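Local coordinates for putative ATPase Rv3679 (Mycobacterium tuberculosis H37Rv, PDB 6BS3), which hydrolyses ATP as one subunit of the heterodimeric BagAB ATPase complex, an activity needed for resistance to nitric oxide and to elevated glycerol, at residues Ile93-Ala98 against Gly131-Leu136; Leu136-Ile141 against Ala170-Val175. All coordinates share one frame; numbering follows the deposited sequence.

Interaction 1: residues Ile93-Ala98 against Gly131-Leu136; sequences IDIEAA and GLRDVL
Ile95 and Ala98 pack against Arg133 and Leu136 where the first turn of helix 95-107 meets the early turns of helix 130-146. The backbones come closest at two pairs one turn apart: the CA atoms of Ile95 and Arg133 are 7.1 Å apart, and those of Ala98 and Leu136 6.5 Å. Asp94 occupies the N-cap of helix 95-107, and its OD1 accepts from Ala97 N at 3.1 Å; the N-H points almost straight at the oxygen (168°) but meets it from above the carboxylate plane. A short acidic side chain suits this place, since it can reach an amide in the first turn ahead.

No hydrogen bond joins the two segments; aliphatic side chains pack on one another and on backbone carbonyl oxygens. With CG1 of Ile95 anti to the backbone N (chi1 -162°), the longer branch of the side chain is carried across to the other helix. Its CD1 lies 3.7 Å from CB of Leu136 and equally 3.7 Å from the carbonyl O of Arg133, while CG1 rests 3.9 Å from CG of Arg133. Arginine fits this border because its aliphatic stem can cover isoleucine while its charged end turns elsewhere: the chain bends at chi3, and NH1 is hydrogen-bonded to Thr126 O. Leu136 meets Ile95 at about a right angle, and its CD2 reaches to 3.9 Å from Ala98 O. The small side chain of Ala98 is consistent with the closer of the two CA approaches.

This is plain helix-to-helix packing, away from the nucleotide-binding residues. Further along helix 95-107, Phe99 and Tyr102 continue the cover over Leu136. Helix 121-128 flanks the contact through Thr126, which touches Ile95, and Ile93, just after strand 86-92, packs on Lys140 of helix 130-146.

Interaction 2: residues Leu136-Ile141 against Ala170-Val175; sequences LLTGKI and ARFLDV
The ring of Phe172, at the end of the short helix 169-172, inserts against helix 130-146 in the buried interior of this P-loop ATPase of the ArsA family. Its side chain lies about 10 Å from that of Lys34, an ATP-binding residue, and about 14 Å from the bound ADP, so the contact is packing near the nucleotide site that does not touch the nucleotide. Placing CG anti to the backbone N (chi1 174°) sends the ring out from its own helix to meet Leu137, Thr138 and Ile141.

Thr138 covers one face. Its CG2 stands 4.0 Å from the ring centroid and 20° off the ring normal, a CH-pi contact displaced toward the rim, and the same methyl lies 3.5 Å from Phe172 O. The other two residues meet the ring at its edge: CB of Leu137 is 3.8 Å from Phe172 CE1, and CD1 of Ile141 approaches Phe172 CZ in the ring plane at 3.9 Å. Leu137 and Ile141, one turn apart, thus border the ring with aliphatic carbon while threonine supplies the methyl over its face.

Threonine suits a buried helix face because its two branches can be used separately. With Thr138 at chi1 62° the methyl meets Phe172, while OG1 is hydrogen-bonded to Asp134 O one turn earlier in its own helix. The hydroxyl is therefore satisfied locally, and the methyl can act as an apolar group. With no hydrogen bond between the segments, the contact depends on the shape of the ring's surroundings and on dispersion, including the CH-pi term.

In the fold
Both interactions use helix 130-146, and Leu136 belongs to both ranges, though it does its packing in interaction 1. Interaction 2 is the more deeply placed: all four of its touching residues are buried, and Ile141 reaches Leu23 of a central strand. Interaction 1 is partly exposed and holds the start of helix 95-107, so an arginine stem can serve at its border. Aliphatic groups meet one another and backbone carbonyl oxygens in interaction 1; interaction 2 is organised round an aromatic ring. The two contacts meet where CD2 of Leu137 lies 3.7 Å from Ile95 CD1, with the carboxylate of Asp134 also beside Phe172.

Interaction 1: residues Ile93-Ala98 against Gly131-Leu136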
# COMPACT_ATOMS: atom_id res chain seq x y z
N ILE A 93 7.90 -15.36 10.48
CA ILE A 93 9.36 -15.50 10.48
C ILE A 93 10.01 -14.28 11.15
O ILE A 93 9.70 -13.13 10.81
CB ILE A 93 9.98 -15.79 9.07
CG1 ILE A 93 9.44 -17.11 8.45
CG2 ILE A 93 11.53 -15.80 9.14
CD1 ILE A 93 9.81 -17.31 6.90
N ASP A 94 10.87 -14.53 12.14
CA ASP A 94 11.63 -13.52 12.86
C ASP A 94 13.02 -13.57 12.20
O ASP A 94 13.74 -14.56 12.37
CB ASP A 94 11.68 -13.91 14.35
CG ASP A 94 12.46 -13.02 15.30
OD1 ASP A 94 13.46 -12.40 14.86
OD2 ASP A 94 12.11 -12.97 16.49
N ILE A 95 13.35 -12.55 11.38
CA ILE A 95 14.60 -12.49 10.60
C ILE A 95 15.85 -12.52 11.50
O ILE A 95 16.84 -13.15 11.14
CB ILE A 95 14.63 -11.31 9.57
CG1 ILE A 95 15.72 -11.52 8.49
CG2 ILE A 95 14.78 -9.93 10.24
CD1 ILE A 95 15.45 -12.59 7.52
N GLU A 96 15.77 -11.88 12.68
CA GLU A 96 16.85 -11.84 13.66
C GLU A 96 17.14 -13.24 14.21
O GLU A 96 18.28 -13.68 14.14
CB GLU A 96 16.53 -10.81 14.75
CG GLU A 96 17.47 -10.84 15.93
CD GLU A 96 17.63 -9.51 16.65
OE1 GLU A 96 18.47 -9.46 17.58
OE2 GLU A 96 16.93 -8.53 16.30
N ALA A 97 16.08 -13.97 14.62
CA ALA A 97 16.20 -15.36 15.10
C ALA A 97 16.61 -16.31 13.97
O ALA A 97 17.38 -17.24 14.22
CB ALA A 97 14.89 -15.81 15.75
N ALA A 98 16.14 -16.06 12.71
CA ALA A 98 16.52 -16.86 11.52
C ALA A 98 18.01 -16.68 11.19
O ALA A 98 18.67 -17.64 10.81
CB ALA A 98 15.64 -16.50 10.32
N GLY A 131 20.10 -9.03 0.37
CA GLY A 131 20.32 -10.35 -0.21
C GLY A 131 20.39 -11.43 0.86
O GLY A 131 19.80 -12.50 0.69
N LEU A 132 21.09 -11.15 1.98
CA LEU A 132 21.16 -12.07 3.13
C LEU A 132 19.73 -12.31 3.69
O LEU A 132 19.35 -13.45 3.96
CB LEU A 132 22.08 -11.48 4.24
CG LEU A 132 22.18 -12.32 5.54
CD1 LEU A 132 22.73 -13.71 5.26
CD2 LEU A 132 23.01 -11.61 6.59
N ARG A 133 18.94 -11.23 3.81
CA ARG A 133 17.56 -11.26 4.25
C ARG A 133 16.74 -12.23 3.40
O ARG A 133 16.15 -13.15 3.96
CB ARG A 133 16.99 -9.83 4.18
CG ARG A 133 15.86 -9.55 5.15
CD ARG A 133 15.75 -8.05 5.38
NE ARG A 133 15.45 -7.35 4.13
CZ ARG A 133 16.05 -6.23 3.73
NH1 ARG A 133 17.00 -5.68 4.47
NH2 ARG A 133 15.71 -5.67 2.58
N ASP A 134 16.76 -12.08 2.06
CA ASP A 134 16.03 -12.95 1.13
C ASP A 134 16.51 -14.41 1.14
O ASP A 134 15.68 -15.30 0.95
CB ASP A 134 16.04 -12.35 -0.30
CG ASP A 134 15.37 -10.98 -0.42
OD1 ASP A 134 14.59 -10.61 0.48
OD2 ASP A 134 15.64 -10.27 -1.42
N VAL A 135 17.83 -14.65 1.35
CA VAL A 135 18.43 -15.99 1.46
C VAL A 135 17.85 -16.68 2.72
O VAL A 135 17.46 -17.84 2.65
CB VAL A 135 19.99 -15.94 1.47
CG1 VAL A 135 20.61 -17.21 2.08
CG2 VAL A 135 20.54 -15.71 0.07
N LEU A 136 17.80 -15.96 3.85
CA LEU A 136 17.28 -16.48 5.11
C LEU A 136 15.80 -16.84 4.99
O LEU A 136 15.40 -17.90 5.46
CB LEU A 136 17.49 -15.47 6.27
CG LEU A 136 18.94 -15.16 6.66
CD1 LEU A 136 19.00 -14.00 7.63
CD2 LEU A 136 19.64 -16.38 7.23

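Interaction 2: residues Leu136-Ile141 against Ala170-Val175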
# COMPACT_ATOMS: atom_id res chain seq x y z
N LEU A 136 17.80 -15.96 3.85
CA LEU A 136 17.28 -16.48 5.11
C LEU A 136 15.80 -16.84 4.99
O LEU A 136 15.40 -17.90 5.46
CB LEU A 136 17.49 -15.47 6.27
CG LEU A 136 18.94 -15.16 6.66
CD1 LEU A 136 19.00 -14.00 7.63
CD2 LEU A 136 19.64 -16.38 7.23
N LEU A 137 15.00 -15.95 4.36
CA LEU A 137 13.55 -16.08 4.21
C LEU A 137 13.14 -17.18 3.25
O LEU A 137 12.34 -18.02 3.64
CB LEU A 137 12.88 -14.75 3.84
CG LEU A 137 13.04 -13.61 4.84
CD1 LEU A 137 12.70 -12.27 4.22
CD2 LEU A 137 12.24 -13.86 6.10
N THR A 138 13.68 -17.20 2.02
CA THR A 138 13.35 -18.23 1.02
C THR A 138 13.92 -19.59 1.46
O THR A 138 13.35 -20.63 1.13
CB THR A 138 13.86 -17.85 -0.40
OG1 THR A 138 15.29 -17.74 -0.38
CG2 THR A 138 13.22 -16.57 -0.95
N GLY A 139 15.04 -19.55 2.18
CA GLY A 139 15.68 -20.76 2.71
C GLY A 139 14.83 -21.41 3.78
O GLY A 139 14.71 -22.64 3.81
N LYS A 140 14.21 -20.61 4.65
CA LYS A 140 13.31 -21.10 5.71
C LYS A 140 12.01 -21.62 5.11
O LYS A 140 11.50 -22.63 5.56
CB LYS A 140 13.05 -20.01 6.78
CG LYS A 140 12.10 -20.44 7.92
CD LYS A 140 12.64 -21.59 8.74
CE LYS A 140 11.60 -22.16 9.67
NZ LYS A 140 12.09 -23.40 10.32
N ILE A 141 11.49 -20.93 4.07
CA ILE A 141 10.29 -21.32 3.34
C ILE A 141 10.54 -22.72 2.73
O ILE A 141 9.72 -23.61 2.94
CB ILE A 141 9.93 -20.26 2.25
CG1 ILE A 141 9.35 -18.97 2.91
CG2 ILE A 141 8.96 -20.85 1.19
CD1 ILE A 141 9.23 -17.69 1.85
N ALA A 170 9.65 -10.23 -7.57
CA ALA A 170 10.63 -10.79 -8.51
C ALA A 170 12.02 -10.82 -7.91
O ALA A 170 12.66 -11.87 -7.96
CB ALA A 170 10.60 -10.06 -9.85
N ARG A 171 12.46 -9.72 -7.26
CA ARG A 171 13.74 -9.63 -6.56
C ARG A 171 13.80 -10.60 -5.36
O ARG A 171 14.83 -11.26 -5.15
CB ARG A 171 14.00 -8.17 -6.12
CG ARG A 171 15.24 -7.95 -5.20
CD ARG A 171 16.58 -8.23 -5.87
NE ARG A 171 16.76 -7.47 -7.11
CZ ARG A 171 17.39 -6.30 -7.19
NH1 ARG A 171 17.94 -5.75 -6.11
NH2 ARG A 171 17.49 -5.67 -8.36
N PHE A 172 12.70 -10.71 -4.59
CA PHE A 172 12.61 -11.63 -3.45
C PHE A 172 12.88 -13.09 -3.85
O PHE A 172 13.49 -13.84 -3.07
CB PHE A 172 11.24 -11.51 -2.76
CG PHE A 172 10.99 -12.50 -1.64
CD1 PHE A 172 11.67 -12.41 -0.43
CD2 PHE A 172 10.05 -13.52 -1.80
CE1 PHE A 172 11.43 -13.33 0.60
CE2 PHE A 172 9.81 -14.44 -0.76
CZ PHE A 172 10.50 -14.33 0.43
N LEU A 173 12.44 -13.49 -5.06
CA LEU A 173 12.61 -14.85 -5.56
C LEU A 173 13.83 -15.01 -6.46
O LEU A 173 14.05 -16.08 -7.02
CB LEU A 173 11.31 -15.35 -6.25
CG LEU A 173 10.05 -15.31 -5.37
CD1 LEU A 173 8.80 -15.44 -6.20
CD2 LEU A 173 10.12 -16.35 -4.24
N ASP A 174 14.66 -13.96 -6.55
CA ASP A 174 15.88 -13.99 -7.35
C ASP A 174 17.04 -14.48 -6.47
O ASP A 174 17.82 -13.69 -5.93
CB ASP A 174 16.13 -12.62 -7.99
CG ASP A 174 17.11 -12.60 -9.15
OD1 ASP A 174 17.84 -13.61 -9.33
OD2 ASP A 174 17.15 -11.58 -9.87
N VAL A 175 17.12 -15.80 -6.32
CA VAL A 175 18.12 -16.51 -5.49
C VAL A 175 19.57 -16.25 -5.97
O VAL A 175 20.46 -16.08 -5.14
CB VAL A 175 17.77 -18.02 -5.37
CG1 VAL A 175 18.70 -18.75 -4.39
CG2 VAL A 175 16.32 -18.21 -4.95